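Local coordinates for putative carbohydrate binding protein (Pseudomonas aeruginosa, PDB 3QEC), which probably binds carbohydrates, with links to heparin and suramin binding and possible roles in carbohydrate transport and biofilm formation, at residues 41-47 and 90-96; 53-57 and 80-84; 106-112 and 133-139. All blocks are in the same frame, centred on the assembly; numbering follows the deposited sequence.

The three contacts illustrate how a small beta protein combines sheet pairing with a helical cover. Contacts 1 and 3 belong to one antiparallel sheet, where strands 46-51 and 107-120 are neighbours; their centres are 18 Å apart, and they meet where Val47 CG1 lies 3.8 Å from Ile111 CG1. Contact 2 ties helix 54-63 to the loop after it, nested in sequence within the excursion that contact 1 closes. Those two do not touch, their centres lying 24 Å apart on opposite sides of the chain's centre. Tyr110 joins contact 3 to contact 2, its OH 3.3 Å from Lys57 CA. Bound glycol molecules, probably from crystallisation, lie near Thr45 and Tyr110.

Contact 1. Residues 41-47 and 90-96; sequences KGTNTKV and EATTDQN
Thr93 and Val47 carry the compact part of this contact, at an antiparallel strand pairing on the edge of a beta sheet. The two side chains cross roughly at right angles, with Val47 CG2 3.7 Å from Thr93 CG2. On the same inner side, Val47 and Thr93 rest on Phe99 of strand 98-104, in the sheet that packs across the core, while Ala91 reaches Phe101.

Val47 and Ala91 form a hydrogen-bonded pair; Lys46 and Thr92, the next toward the loop, a non-hydrogen-bonded one. Val47 N gives a 2.7 Å bond to Ala91 O, and Ala91 N returns one to Val47 O. Beyond them the chain at 42-45 departs from strand geometry, and a side chain takes over part of the backbone's work. The hydroxyl of Thr93 sits between its own backbone N and carbonyl carbon (chi1 66°), a rotation that turns OG1 to the opposing loop. There it donates to Gly42 O and accepts from Thr45 N, the latter a nearly straight bond of 3.0 Å.

The solvent-exposed side is looser. Asn44 and Thr92 point the same way, with ND2 of Asn44 3.4 Å from CG2 of Thr92. The extended Lys46 chain crosses Glu90 obliquely: its CD passes 3.4 Å from Glu90 OE2, whereas Lys46 NZ makes a long salt bridge of 3.8 Å to that same oxygen.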
ATOM      1  N   LYS A  41      -2.760 -10.807  10.968  1.00 67.21           N
ATOM      2  CA  LYS A  41      -3.159  -9.392  11.018  1.00 65.53           C
ATOM      3  C   LYS A  41      -1.915  -8.500  11.032  1.00 70.25           C
ATOM      4  O   LYS A  41      -0.907  -8.860  11.650  1.00 71.72           O
ATOM      5  CB  LYS A  41      -4.037  -9.097  12.257  1.00 67.38           C
ATOM      6  CG  LYS A  41      -5.421  -9.734  12.187  1.00 76.85           C
ATOM      7  CD  LYS A  41      -6.292  -9.301  13.350  1.00 90.55           C
ATOM      8  CE  LYS A  41      -7.596 -10.061  13.437  1.00103.80           C
ATOM      9  NZ  LYS A  41      -8.350  -9.716  14.677  1.00118.24           N
ATOM     10  N   GLY A  42      -1.992  -7.362  10.354  1.00 65.10           N
ATOM     11  CA  GLY A  42      -0.895  -6.403  10.314  1.00 65.10           C
ATOM     12  C   GLY A  42      -1.033  -5.367  11.405  1.00 71.62           C
ATOM     13  O   GLY A  42      -1.720  -4.365  11.216  1.00 71.35           O
ATOM     14  N   THR A  43      -0.405  -5.616  12.563  1.00 69.62           N
ATOM     15  CA  THR A  43      -0.487  -4.735  13.722  1.00 70.55           C
ATOM     16  C   THR A  43       0.692  -3.757  13.745  1.00 75.25           C
ATOM     17  O   THR A  43       1.805  -4.143  13.393  1.00 75.87           O
ATOM     18  CB  THR A  43      -0.568  -5.561  15.009  1.00 77.25           C
ATOM     19  OG1 THR A  43       0.663  -6.261  15.203  1.00 78.00           O
ATOM     20  CG2 THR A  43      -1.737  -6.542  15.001  1.00 72.32           C
ATOM     21  N   ASN A  44       0.438  -2.486  14.145  1.00 70.93           N
ATOM     22  CA  ASN A  44       1.423  -1.396  14.235  1.00 70.74           C
ATOM     23  C   ASN A  44       2.284  -1.303  12.938  1.00 73.12           C
ATOM     24  O   ASN A  44       3.490  -1.076  12.985  1.00 73.73           O
ATOM     25  CB  ASN A  44       2.280  -1.559  15.501  1.00 71.85           C
ATOM     26  CG  ASN A  44       3.064  -0.340  15.918  1.00104.62           C
ATOM     27  OD1 ASN A  44       4.268  -0.427  16.181  1.00102.40           O
ATOM     28  ND2 ASN A  44       2.401   0.815  16.031  1.00 97.65           N
ATOM     29  N   THR A  45       1.617  -1.451  11.782  1.00 67.76           N
ATOM     30  CA  THR A  45       2.193  -1.456  10.437  1.00 66.04           C
ATOM     31  C   THR A  45       1.781  -0.192   9.689  1.00 68.10           C
ATOM     32  O   THR A  45       0.613   0.200   9.746  1.00 66.14           O
ATOM     33  CB  THR A  45       1.738  -2.737   9.699  1.00 70.69           C
ATOM     34  OG1 THR A  45       2.167  -3.871  10.456  1.00 74.66           O
ATOM     35  CG2 THR A  45       2.291  -2.843   8.296  1.00 65.07           C
ATOM     36  N   LYS A  46       2.752   0.444   8.995  1.00 64.21           N
ATOM     37  CA  LYS A  46       2.518   1.655   8.218  1.00 62.65           C
ATOM     38  C   LYS A  46       1.763   1.334   6.926  1.00 65.56           C
ATOM     39  O   LYS A  46       2.051   0.331   6.263  1.00 65.67           O
ATOM     40  CB  LYS A  46       3.834   2.387   7.916  1.00 64.85           C
ATOM     41  CG  LYS A  46       4.345   3.179   9.106  1.00 80.59           C
ATOM     42  CD  LYS A  46       5.601   3.970   8.776  1.00 92.79           C
ATOM     43  CE  LYS A  46       6.172   4.669   9.987  1.00104.37           C
ATOM     44  NZ  LYS A  46       7.382   5.465   9.651  1.00116.25           N
ATOM     45  N   VAL A  47       0.766   2.177   6.607  1.00 61.39           N
ATOM     46  CA  VAL A  47      -0.097   2.109   5.413  1.00 59.37           C
ATOM     47  C   VAL A  47       0.037   3.450   4.674  1.00 61.62           C
ATOM     48  O   VAL A  47      -0.069   4.499   5.298  1.00 62.23           O
ATOM     49  CB  VAL A  47      -1.587   1.767   5.765  1.00 61.42           C
ATOM     50  CG1 VAL A  47      -2.470   1.755   4.523  1.00 59.39           C
ATOM     51  CG2 VAL A  47      -1.694   0.437   6.500  1.00 61.51           C
ATOM     52  N   GLU A  90      -0.093   8.969   5.297  1.00 63.10           N
ATOM     53  CA  GLU A  90       0.292   7.770   6.024  1.00 63.58           C
ATOM     54  C   GLU A  90      -0.521   7.548   7.298  1.00 66.49           C
ATOM     55  O   GLU A  90      -0.866   8.501   7.990  1.00 67.26           O
ATOM     56  CB  GLU A  90       1.771   7.925   6.393  1.00 66.23           C
ATOM     57  CG  GLU A  90       2.520   6.652   6.704  1.00 82.97           C
ATOM     58  CD  GLU A  90       3.983   6.940   6.964  1.00108.53           C
ATOM     59  OE1 GLU A  90       4.734   7.082   5.970  1.00 99.94           O
ATOM     60  OE2 GLU A  90       4.361   7.104   8.150  1.00100.79           O
ATOM     61  N   ALA A  91      -0.793   6.280   7.610  1.00 61.20           N
ATOM     62  CA  ALA A  91      -1.473   5.836   8.820  1.00 61.33           C
ATOM     63  C   ALA A  91      -0.806   4.577   9.337  1.00 65.44           C
ATOM     64  O   ALA A  91      -0.279   3.808   8.543  1.00 64.97           O
ATOM     65  CB  ALA A  91      -2.943   5.570   8.539  1.00 61.20           C
ATOM     66  N   THR A  92      -0.815   4.374  10.657  1.00 62.87           N
ATOM     67  CA  THR A  92      -0.299   3.172  11.311  1.00 63.30           C
ATOM     68  C   THR A  92      -1.501   2.366  11.819  1.00 67.55           C
ATOM     69  O   THR A  92      -2.382   2.939  12.474  1.00 68.25           O
ATOM     70  CB  THR A  92       0.681   3.544  12.459  1.00 68.07           C
ATOM     71  OG1 THR A  92       1.786   4.265  11.925  1.00 74.55           O
ATOM     72  CG2 THR A  92       1.194   2.329  13.216  1.00 58.98           C
ATOM     73  N   THR A  93      -1.536   1.046  11.526  1.00 62.45           N
ATOM     74  CA  THR A  93      -2.611   0.166  11.987  1.00 61.98           C
ATOM     75  C   THR A  93      -2.510  -0.009  13.497  1.00 69.62           C
ATOM     76  O   THR A  93      -1.419   0.145  14.050  1.00 70.90           O
ATOM     77  CB  THR A  93      -2.572  -1.196  11.282  1.00 65.25           C
ATOM     78  OG1 THR A  93      -1.385  -1.883  11.661  1.00 63.66           O
ATOM     79  CG2 THR A  93      -2.690  -1.101   9.745  1.00 60.60           C
ATOM     80  N   ASP A  94      -3.631  -0.340  14.165  1.00 67.15           N
ATOM     81  CA  ASP A  94      -3.640  -0.560  15.613  1.00 68.57           C
ATOM     82  C   ASP A  94      -3.338  -2.040  15.945  1.00 76.38           C
ATOM     83  O   ASP A  94      -2.845  -2.790  15.097  1.00 74.87           O
ATOM     84  CB  ASP A  94      -4.971  -0.093  16.257  1.00 70.05           C
ATOM     85  CG  ASP A  94      -6.261  -0.767  15.804  1.00 76.20           C
ATOM     86  OD1 ASP A  94      -6.204  -1.926  15.339  1.00 74.68           O
ATOM     87  OD2 ASP A  94      -7.334  -0.148  15.955  1.00 83.05           O
ATOM     88  N   GLN A  95      -3.650  -2.446  17.184  1.00 76.68           N
ATOM     89  CA  GLN A  95      -3.447  -3.792  17.720  1.00 78.52           C
ATOM     90  C   GLN A  95      -4.353  -4.853  17.017  1.00 82.63           C
ATOM     91  O   GLN A  95      -4.126  -6.053  17.194  1.00 83.43           O
ATOM     92  CB  GLN A  95      -3.648  -3.801  19.260  1.00 82.34           C
ATOM     93  CG  GLN A  95      -4.939  -3.114  19.806  1.00102.41           C
ATOM     94  CD  GLN A  95      -5.023  -1.582  19.731  1.00120.65           C
ATOM     95  OE1 GLN A  95      -4.020  -0.839  19.723  1.00111.23           O
ATOM     96  NE2 GLN A  95      -6.247  -1.071  19.687  1.00114.07           N
ATOM     97  N   ASN A  96      -5.336  -4.418  16.194  1.00 76.95           N
ATOM     98  CA  ASN A  96      -6.244  -5.332  15.492  1.00 75.19           C
ATOM     99  C   ASN A  96      -6.147  -5.214  13.971  1.00 75.50           C
ATOM    100  O   ASN A  96      -7.000  -5.755  13.260  1.00 76.36           O
ATOM    101  CB  ASN A  96      -7.683  -5.105  15.944  1.00 75.99           C
ATOM    102  CG  ASN A  96      -7.933  -5.564  17.354  1.00105.64           C
ATOM    103  OD1 ASN A  96      -8.045  -4.748  18.270  1.00102.01           O
ATOM    104  ND2 ASN A  96      -8.025  -6.881  17.559  1.00 99.05           N
TER

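Contact 2. Residues 53-57 and 80-84; sequences TSYMK and LDPRR
Asp81, which meets Tyr55 across the contact, has its carboxylate oxygen OD1 gripped twice by Arg83. The backbone N of Arg83 bonds to the anti lone pair of Asp81 OD1 at 3.0 Å, forming an Asx turn within a type I beta turn from Asp81 to Arg84. NE of Arg83 approaches OD1 from the syn side, while Arg83 NH2 takes Asp81 OD2 at 2.8 Å. This side-on, two-nitrogen salt bridge should restrain the rotation of the carboxylate. A second acid, Glu12, holds NH1 of Arg83.

The turn is joined to the first turn of helix 54-63 by one polar bond. Asp81 N donates to Tyr55 OH at 2.9 Å and 166°, arriving at the ring's edge, near its plane. The tyrosine is directed to the loop because its CG lies opposite the backbone N (chi1 -174°), and Phe10 meets the same ring edge-to-face. Leu80 CD2 comes against Tyr55 CE2 obliquely, 4.1 Å away.

Selenomethionine Met56 supplies the apolar half. Bent at chi2 and chi3, its chain brings the terminal methyl CE to 3.8 Å from Leu80 CD1, the two side chains set nearly perpendicular. Arg84 closes this group, its polar end held by a salt bridge from NH2 to Glu50. Leu80 CD1 lies over one face of the Arg84 guanidinium, offset toward its rim, and Met56 CE approaches the same group obliquely, 3.9 Å from Arg84 NE.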
ATOM      1  N   THR A  53      -1.281   7.567 -10.103  1.00 56.04           N
ATOM      2  CA  THR A  53      -0.711   8.132 -11.331  1.00 55.31           C
ATOM      3  C   THR A  53      -0.092   7.055 -12.214  1.00 60.36           C
ATOM      4  O   THR A  53       0.148   5.927 -11.759  1.00 61.02           O
ATOM      5  CB  THR A  53       0.337   9.216 -10.992  1.00 58.93           C
ATOM      6  OG1 THR A  53       1.411   8.638 -10.249  1.00 58.37           O
ATOM      7  CG2 THR A  53      -0.264  10.416 -10.252  1.00 52.17           C
ATOM      8  N   SER A  54       0.190   7.410 -13.487  1.00 57.08           N
ATOM      9  CA  SER A  54       0.816   6.499 -14.448  1.00 57.40           C
ATOM     10  C   SER A  54       2.231   6.076 -13.959  1.00 61.53           C
ATOM     11  O   SER A  54       2.675   4.961 -14.238  1.00 62.23           O
ATOM     12  CB  SER A  54       0.874   7.138 -15.832  1.00 60.11           C
ATOM     13  OG  SER A  54       1.734   8.264 -15.854  1.00 66.03           O
ATOM     14  N   TYR A  55       2.885   6.966 -13.180  1.00 57.55           N
ATOM     15  CA  TYR A  55       4.198   6.811 -12.544  1.00 57.04           C
ATOM     16  C   TYR A  55       4.154   5.665 -11.505  1.00 58.52           C
ATOM     17  O   TYR A  55       4.928   4.714 -11.623  1.00 58.21           O
ATOM     18  CB  TYR A  55       4.621   8.162 -11.885  1.00 57.04           C
ATOM     19  CG  TYR A  55       6.019   8.190 -11.298  1.00 58.68           C
ATOM     20  CD1 TYR A  55       7.145   8.153 -12.120  1.00 62.07           C
ATOM     21  CD2 TYR A  55       6.220   8.293  -9.924  1.00 58.31           C
ATOM     22  CE1 TYR A  55       8.437   8.185 -11.583  1.00 63.44           C
ATOM     23  CE2 TYR A  55       7.504   8.295  -9.374  1.00 59.30           C
ATOM     24  CZ  TYR A  55       8.611   8.246 -10.206  1.00 66.59           C
ATOM     25  OH  TYR A  55       9.877   8.270  -9.666  1.00 65.78           O
HETATM   26  N   MSE A  56       3.223   5.737 -10.519  1.00 53.23           N
HETATM   27  CA  MSE A  56       3.097   4.713  -9.470  1.00 51.60           C
HETATM   28  C   MSE A  56       2.418   3.407  -9.977  1.00 58.69           C
HETATM   29  O   MSE A  56       2.655   2.348  -9.390  1.00 60.57           O
HETATM   30  CB  MSE A  56       2.395   5.265  -8.232  1.00 51.70           C
HETATM   31  CG  MSE A  56       3.242   6.325  -7.490  1.00 56.56           C
HETATM   32 SE   MSE A  56       5.110   5.800  -7.219  0.75 63.01          SE
HETATM   33  CE  MSE A  56       4.859   4.521  -5.761  1.00 58.78           C
ATOM     34  N   LYS A  57       1.641   3.461 -11.079  1.00 54.99           N
ATOM     35  CA  LYS A  57       1.042   2.269 -11.701  1.00 54.74           C
ATOM     36  C   LYS A  57       2.165   1.328 -12.148  1.00 62.07           C
ATOM     37  O   LYS A  57       2.094   0.115 -11.915  1.00 63.05           O
ATOM     38  CB  LYS A  57       0.152   2.668 -12.898  1.00 56.00           C
ATOM     39  CG  LYS A  57      -0.443   1.489 -13.678  1.00 53.40           C
ATOM     40  CD  LYS A  57      -1.299   1.963 -14.835  1.00 60.49           C
ATOM     41  CE  LYS A  57      -1.914   0.831 -15.607  1.00 82.26           C
ATOM     42  NZ  LYS A  57      -2.906   1.328 -16.605  1.00 99.19           N
ATOM     43  N   LEU A  80      12.518   6.670  -5.977  1.00 70.13           N
ATOM     44  CA  LEU A  80      11.435   7.472  -6.539  1.00 67.48           C
ATOM     45  C   LEU A  80      11.775   8.951  -6.521  1.00 71.64           C
ATOM     46  O   LEU A  80      12.546   9.389  -5.665  1.00 73.20           O
ATOM     47  CB  LEU A  80      10.125   7.209  -5.776  1.00 65.37           C
ATOM     48  CG  LEU A  80       9.618   5.755  -5.802  1.00 68.21           C
ATOM     49  CD1 LEU A  80       8.451   5.579  -4.894  1.00 66.34           C
ATOM     50  CD2 LEU A  80       9.217   5.333  -7.198  1.00 69.87           C
ATOM     51  N   ASP A  81      11.206   9.720  -7.474  1.00 66.65           N
ATOM     52  CA  ASP A  81      11.398  11.169  -7.585  1.00 66.06           C
ATOM     53  C   ASP A  81      11.051  11.830  -6.227  1.00 71.65           C
ATOM     54  O   ASP A  81      10.012  11.503  -5.623  1.00 70.62           O
ATOM     55  CB  ASP A  81      10.539  11.735  -8.735  1.00 65.94           C
ATOM     56  CG  ASP A  81      10.846  13.173  -9.141  1.00 70.25           C
ATOM     57  OD1 ASP A  81      10.539  14.086  -8.362  1.00 70.23           O
ATOM     58  OD2 ASP A  81      11.317  13.384 -10.281  1.00 75.16           O
ATOM     59  N   PRO A  82      11.916  12.735  -5.705  1.00 69.44           N
ATOM     60  CA  PRO A  82      11.633  13.335  -4.387  1.00 68.84           C
ATOM     61  C   PRO A  82      10.354  14.179  -4.330  1.00 71.78           C
ATOM     62  O   PRO A  82       9.857  14.417  -3.229  1.00 73.16           O
ATOM     63  CB  PRO A  82      12.870  14.178  -4.113  1.00 72.00           C
ATOM     64  CG  PRO A  82      13.495  14.412  -5.441  1.00 76.51           C
ATOM     65  CD  PRO A  82      13.208  13.210  -6.249  1.00 71.56           C
ATOM     66  N   ARG A  83       9.784  14.566  -5.488  1.00 65.39           N
ATOM     67  CA  ARG A  83       8.552  15.357  -5.558  1.00 63.84           C
ATOM     68  C   ARG A  83       7.305  14.552  -5.177  1.00 69.50           C
ATOM     69  O   ARG A  83       6.268  15.141  -4.869  1.00 68.83           O
ATOM     70  CB  ARG A  83       8.355  15.924  -6.967  1.00 60.09           C
ATOM     71  CG  ARG A  83       9.232  17.123  -7.299  1.00 60.40           C
ATOM     72  CD  ARG A  83       9.092  17.503  -8.761  1.00 60.08           C
ATOM     73  NE  ARG A  83       9.786  16.538  -9.615  1.00 69.42           N
ATOM     74  CZ  ARG A  83       9.867  16.612 -10.940  1.00 77.89           C
ATOM     75  NH1 ARG A  83       9.307  17.624 -11.593  1.00 56.81           N
ATOM     76  NH2 ARG A  83      10.546  15.696 -11.620  1.00 65.11           N
ATOM     77  N   ARG A  84       7.386  13.219  -5.241  1.00 67.36           N
ATOM     78  CA  ARG A  84       6.261  12.327  -4.949  1.00 66.06           C
ATOM     79  C   ARG A  84       5.924  12.297  -3.455  1.00 71.46           C
ATOM     80  O   ARG A  84       4.751  12.233  -3.111  1.00 71.37           O
ATOM     81  CB  ARG A  84       6.591  10.916  -5.460  1.00 64.31           C
ATOM     82  CG  ARG A  84       5.644   9.801  -5.035  1.00 61.20           C
ATOM     83  CD  ARG A  84       6.437   8.759  -4.302  1.00 59.46           C
ATOM     84  NE  ARG A  84       5.586   7.725  -3.733  1.00 55.49           N
ATOM     85  CZ  ARG A  84       5.882   7.042  -2.635  1.00 69.96           C
ATOM     86  NH1 ARG A  84       7.009   7.288  -1.976  1.00 59.62           N
ATOM     87  NH2 ARG A  84       5.045   6.125  -2.172  1.00 57.18           N
TER

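Contact 3. Residues 106-112 and 133-139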
ATOM      1  N   ASN A 106     -11.115  14.362  -2.803  1.00 53.78           N
ATOM      2  CA  ASN A 106     -11.763  13.694  -3.923  1.00 53.29           C
ATOM      3  C   ASN A 106     -10.664  13.291  -4.897  1.00 58.08           C
ATOM      4  O   ASN A 106      -9.773  14.101  -5.172  1.00 58.74           O
ATOM      5  CB  ASN A 106     -12.750  14.667  -4.571  1.00 52.20           C
ATOM      6  CG  ASN A 106     -13.503  14.159  -5.769  1.00 61.11           C
ATOM      7  OD1 ASN A 106     -14.710  13.950  -5.719  1.00 59.01           O
ATOM      8  ND2 ASN A 106     -12.851  14.094  -6.906  1.00 45.75           N
ATOM      9  N   GLY A 107     -10.699  12.047  -5.368  1.00 53.56           N
ATOM     10  CA  GLY A 107      -9.693  11.547  -6.291  1.00 51.60           C
ATOM     11  C   GLY A 107      -9.527  10.051  -6.282  1.00 54.51           C
ATOM     12  O   GLY A 107     -10.309   9.344  -5.649  1.00 54.55           O
ATOM     13  N   THR A 108      -8.515   9.557  -7.016  1.00 52.36           N
ATOM     14  CA  THR A 108      -8.230   8.123  -7.135  1.00 53.19           C
ATOM     15  C   THR A 108      -6.857   7.855  -6.545  1.00 55.94           C
ATOM     16  O   THR A 108      -5.912   8.594  -6.819  1.00 55.07           O
ATOM     17  CB  THR A 108      -8.400   7.631  -8.575  1.00 60.93           C
ATOM     18  OG1 THR A 108      -9.622   8.188  -9.094  1.00 65.11           O
ATOM     19  CG2 THR A 108      -8.471   6.090  -8.650  1.00 55.16           C
ATOM     20  N   TYR A 109      -6.766   6.820  -5.700  1.00 51.43           N
ATOM     21  CA  TYR A 109      -5.553   6.524  -4.942  1.00 51.03           C
ATOM     22  C   TYR A 109      -5.108   5.086  -4.981  1.00 56.17           C
ATOM     23  O   TYR A 109      -5.906   4.177  -5.243  1.00 57.38           O
ATOM     24  CB  TYR A 109      -5.800   6.853  -3.441  1.00 52.11           C
ATOM     25  CG  TYR A 109      -6.207   8.281  -3.146  1.00 52.30           C
ATOM     26  CD1 TYR A 109      -7.535   8.682  -3.244  1.00 53.74           C
ATOM     27  CD2 TYR A 109      -5.270   9.222  -2.725  1.00 52.51           C
ATOM     28  CE1 TYR A 109      -7.911   9.997  -2.989  1.00 54.07           C
ATOM     29  CE2 TYR A 109      -5.636  10.539  -2.459  1.00 52.53           C
ATOM     30  CZ  TYR A 109      -6.956  10.924  -2.607  1.00 58.20           C
ATOM     31  OH  TYR A 109      -7.324  12.216  -2.355  1.00 59.82           O
ATOM     32  N   TYR A 110      -3.829   4.883  -4.638  1.00 52.77           N
ATOM     33  CA  TYR A 110      -3.215   3.599  -4.324  1.00 52.54           C
ATOM     34  C   TYR A 110      -3.126   3.562  -2.825  1.00 56.65           C
ATOM     35  O   TYR A 110      -2.662   4.533  -2.220  1.00 56.78           O
ATOM     36  CB  TYR A 110      -1.815   3.394  -4.960  1.00 53.58           C
ATOM     37  CG  TYR A 110      -1.844   3.021  -6.425  1.00 55.19           C
ATOM     38  CD1 TYR A 110      -2.464   1.851  -6.858  1.00 57.16           C
ATOM     39  CD2 TYR A 110      -1.256   3.840  -7.385  1.00 55.31           C
ATOM     40  CE1 TYR A 110      -2.533   1.530  -8.212  1.00 57.35           C
ATOM     41  CE2 TYR A 110      -1.344   3.541  -8.744  1.00 55.24           C
ATOM     42  CZ  TYR A 110      -1.959   2.374  -9.151  1.00 60.14           C
ATOM     43  OH  TYR A 110      -2.014   2.069 -10.491  1.00 62.58           O
ATOM     44  N   ILE A 111      -3.642   2.503  -2.212  1.00 53.11           N
ATOM     45  CA  ILE A 111      -3.539   2.282  -0.763  1.00 52.37           C
ATOM     46  C   ILE A 111      -2.623   1.036  -0.659  1.00 56.74           C
ATOM     47  O   ILE A 111      -2.882   0.029  -1.325  1.00 58.00           O
ATOM     48  CB  ILE A 111      -4.918   2.221  -0.054  1.00 54.33           C
ATOM     49  CG1 ILE A 111      -4.776   2.244   1.489  1.00 54.66           C
ATOM     50  CG2 ILE A 111      -5.841   1.098  -0.595  1.00 54.37           C
ATOM     51  CD1 ILE A 111      -6.089   2.611   2.223  1.00 54.78           C
ATOM     52  N   SER A 112      -1.473   1.179   0.008  1.00 52.39           N
ATOM     53  CA  SER A 112      -0.418   0.170  -0.001  1.00 52.71           C
ATOM     54  C   SER A 112       0.261  -0.038   1.354  1.00 57.69           C
ATOM     55  O   SER A 112       0.494   0.925   2.091  1.00 57.88           O
ATOM     56  CB  SER A 112       0.650   0.585  -1.019  1.00 56.00           C
ATOM     57  OG  SER A 112       1.579  -0.453  -1.292  1.00 65.62           O
ATOM     58  N   THR A 133      -1.245  -3.950  -2.443  1.00 55.74           N
ATOM     59  CA  THR A 133      -1.652  -2.645  -2.976  1.00 54.41           C
ATOM     60  C   THR A 133      -3.000  -2.762  -3.691  1.00 58.82           C
ATOM     61  O   THR A 133      -3.183  -3.648  -4.530  1.00 58.13           O
ATOM     62  CB  THR A 133      -0.550  -2.126  -3.934  1.00 57.15           C
ATOM     63  OG1 THR A 133       0.708  -2.094  -3.244  1.00 57.39           O
ATOM     64  CG2 THR A 133      -0.864  -0.768  -4.549  1.00 49.45           C
ATOM     65  N   LYS A 134      -3.929  -1.843  -3.370  1.00 55.52           N
ATOM     66  CA  LYS A 134      -5.262  -1.765  -3.979  1.00 53.89           C
ATOM     67  C   LYS A 134      -5.565  -0.335  -4.441  1.00 56.90           C
ATOM     68  O   LYS A 134      -4.917   0.625  -3.977  1.00 57.43           O
ATOM     69  CB  LYS A 134      -6.344  -2.225  -2.969  1.00 55.46           C
ATOM     70  CG  LYS A 134      -6.291  -3.707  -2.580  1.00 56.91           C
ATOM     71  CD  LYS A 134      -6.927  -4.603  -3.636  1.00 60.58           C
ATOM     72  CE  LYS A 134      -6.719  -6.062  -3.354  1.00 62.66           C
ATOM     73  NZ  LYS A 134      -7.451  -6.896  -4.331  1.00 65.98           N
ATOM     74  N   LEU A 135      -6.555  -0.190  -5.340  1.00 50.92           N
ATOM     75  CA  LEU A 135      -7.060   1.102  -5.796  1.00 49.84           C
ATOM     76  C   LEU A 135      -8.263   1.518  -4.935  1.00 55.38           C
ATOM     77  O   LEU A 135      -9.155   0.685  -4.701  1.00 55.33           O
ATOM     78  CB  LEU A 135      -7.497   1.042  -7.278  1.00 49.61           C
ATOM     79  CG  LEU A 135      -6.430   1.136  -8.392  1.00 54.27           C
ATOM     80  CD1 LEU A 135      -6.972   0.570  -9.709  1.00 52.95           C
ATOM     81  CD2 LEU A 135      -5.956   2.597  -8.616  1.00 55.33           C
ATOM     82  N   VAL A 136      -8.334   2.814  -4.517  1.00 51.33           N
ATOM     83  CA  VAL A 136      -9.514   3.337  -3.793  1.00 50.25           C
ATOM     84  C   VAL A 136      -9.930   4.681  -4.444  1.00 55.57           C
ATOM     85  O   VAL A 136      -9.088   5.549  -4.670  1.00 57.75           O
ATOM     86  CB  VAL A 136      -9.364   3.420  -2.234  1.00 52.37           C
ATOM     87  CG1 VAL A 136      -8.099   4.153  -1.807  1.00 51.43           C
ATOM     88  CG2 VAL A 136     -10.604   4.018  -1.568  1.00 51.65           C
ATOM     89  N   THR A 137     -11.217   4.818  -4.771  1.00 51.46           N
ATOM     90  CA  THR A 137     -11.814   6.017  -5.363  1.00 51.79           C
ATOM     91  C   THR A 137     -12.591   6.794  -4.289  1.00 55.68           C
ATOM     92  O   THR A 137     -13.310   6.200  -3.478  1.00 55.27           O
ATOM     93  CB  THR A 137     -12.722   5.641  -6.559  1.00 61.31           C
ATOM     94  OG1 THR A 137     -11.942   4.957  -7.534  1.00 62.19           O
ATOM     95  CG2 THR A 137     -13.310   6.848  -7.224  1.00 57.88           C
ATOM     96  N   VAL A 138     -12.448   8.128  -4.290  1.00 51.98           N
ATOM     97  CA  VAL A 138     -13.127   8.983  -3.317  1.00 51.50           C
ATOM     98  C   VAL A 138     -13.858  10.086  -4.073  1.00 55.30           C
ATOM     99  O   VAL A 138     -13.210  10.839  -4.794  1.00 55.40           O
ATOM    100  CB  VAL A 138     -12.144   9.540  -2.241  1.00 54.23           C
ATOM    101  CG1 VAL A 138     -12.883  10.365  -1.180  1.00 53.71           C
ATOM    102  CG2 VAL A 138     -11.345   8.401  -1.586  1.00 53.86           C
ATOM    103  N   SER A 139     -15.199  10.156  -3.925  1.00 51.83           N
ATOM    104  CA  SER A 139     -16.073  11.157  -4.560  1.00 52.32           C
ATOM    105  C   SER A 139     -16.655  12.073  -3.496  1.00 57.32           C
ATOM    106  O   SER A 139     -16.291  13.248  -3.424  1.00 57.53           O
ATOM    107  CB  SER A 139     -17.176  10.483  -5.369  1.00 57.92           C
ATOM    108  OG  SER A 139     -16.583   9.648  -6.352  1.00 72.18           O
TER
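Strands 107-112 and 133-138 run antiparallel, their axes 4.7 Å apart at closest approach and their directions 150° apart, with paired backbone bonds at Gly107-Val138, Tyr109-Val136 and Ile111-Lys134. On the buried side, Val136 CG1 lies between two neighbours on the partner strand: it is 3.9 Å from Tyr109 CB and 4.0 Å from Ile111 CG2. With chi1 at 51°, that methyl stands between the valine's backbone N and carbonyl carbon and faces the partner strand. The Tyr109 ring continues along the strand, meeting Val138 obliquely at 4.0 Å between Tyr109 CE1 and Val138 CG2, while its edge lies near Val136 O. The hydroxyl of Tyr109 is bonded to Pro105 O.

These strands are the two arms of a beta hairpin; strand 125-138 is an outermost strand of the antiparallel sheet, and strand 46-51 flanks the other arm. The opposite face of the hairpin turns to helix 54-63. There Tyr110 and Leu135 run alongside each other in the same direction, with CE1 of Tyr110 3.6 Å from CD2 of Leu135. Tyr60 meets the Tyr110 ring with its plane inclined by about 60°. Farther along this face, Thr133 CG2 approaches Tyr110 CD1 at 3.8 Å, and Ser112 OG lies 2.7 Å from Thr133 OG1, the latter also hydrogen-bonded to Gly64 O.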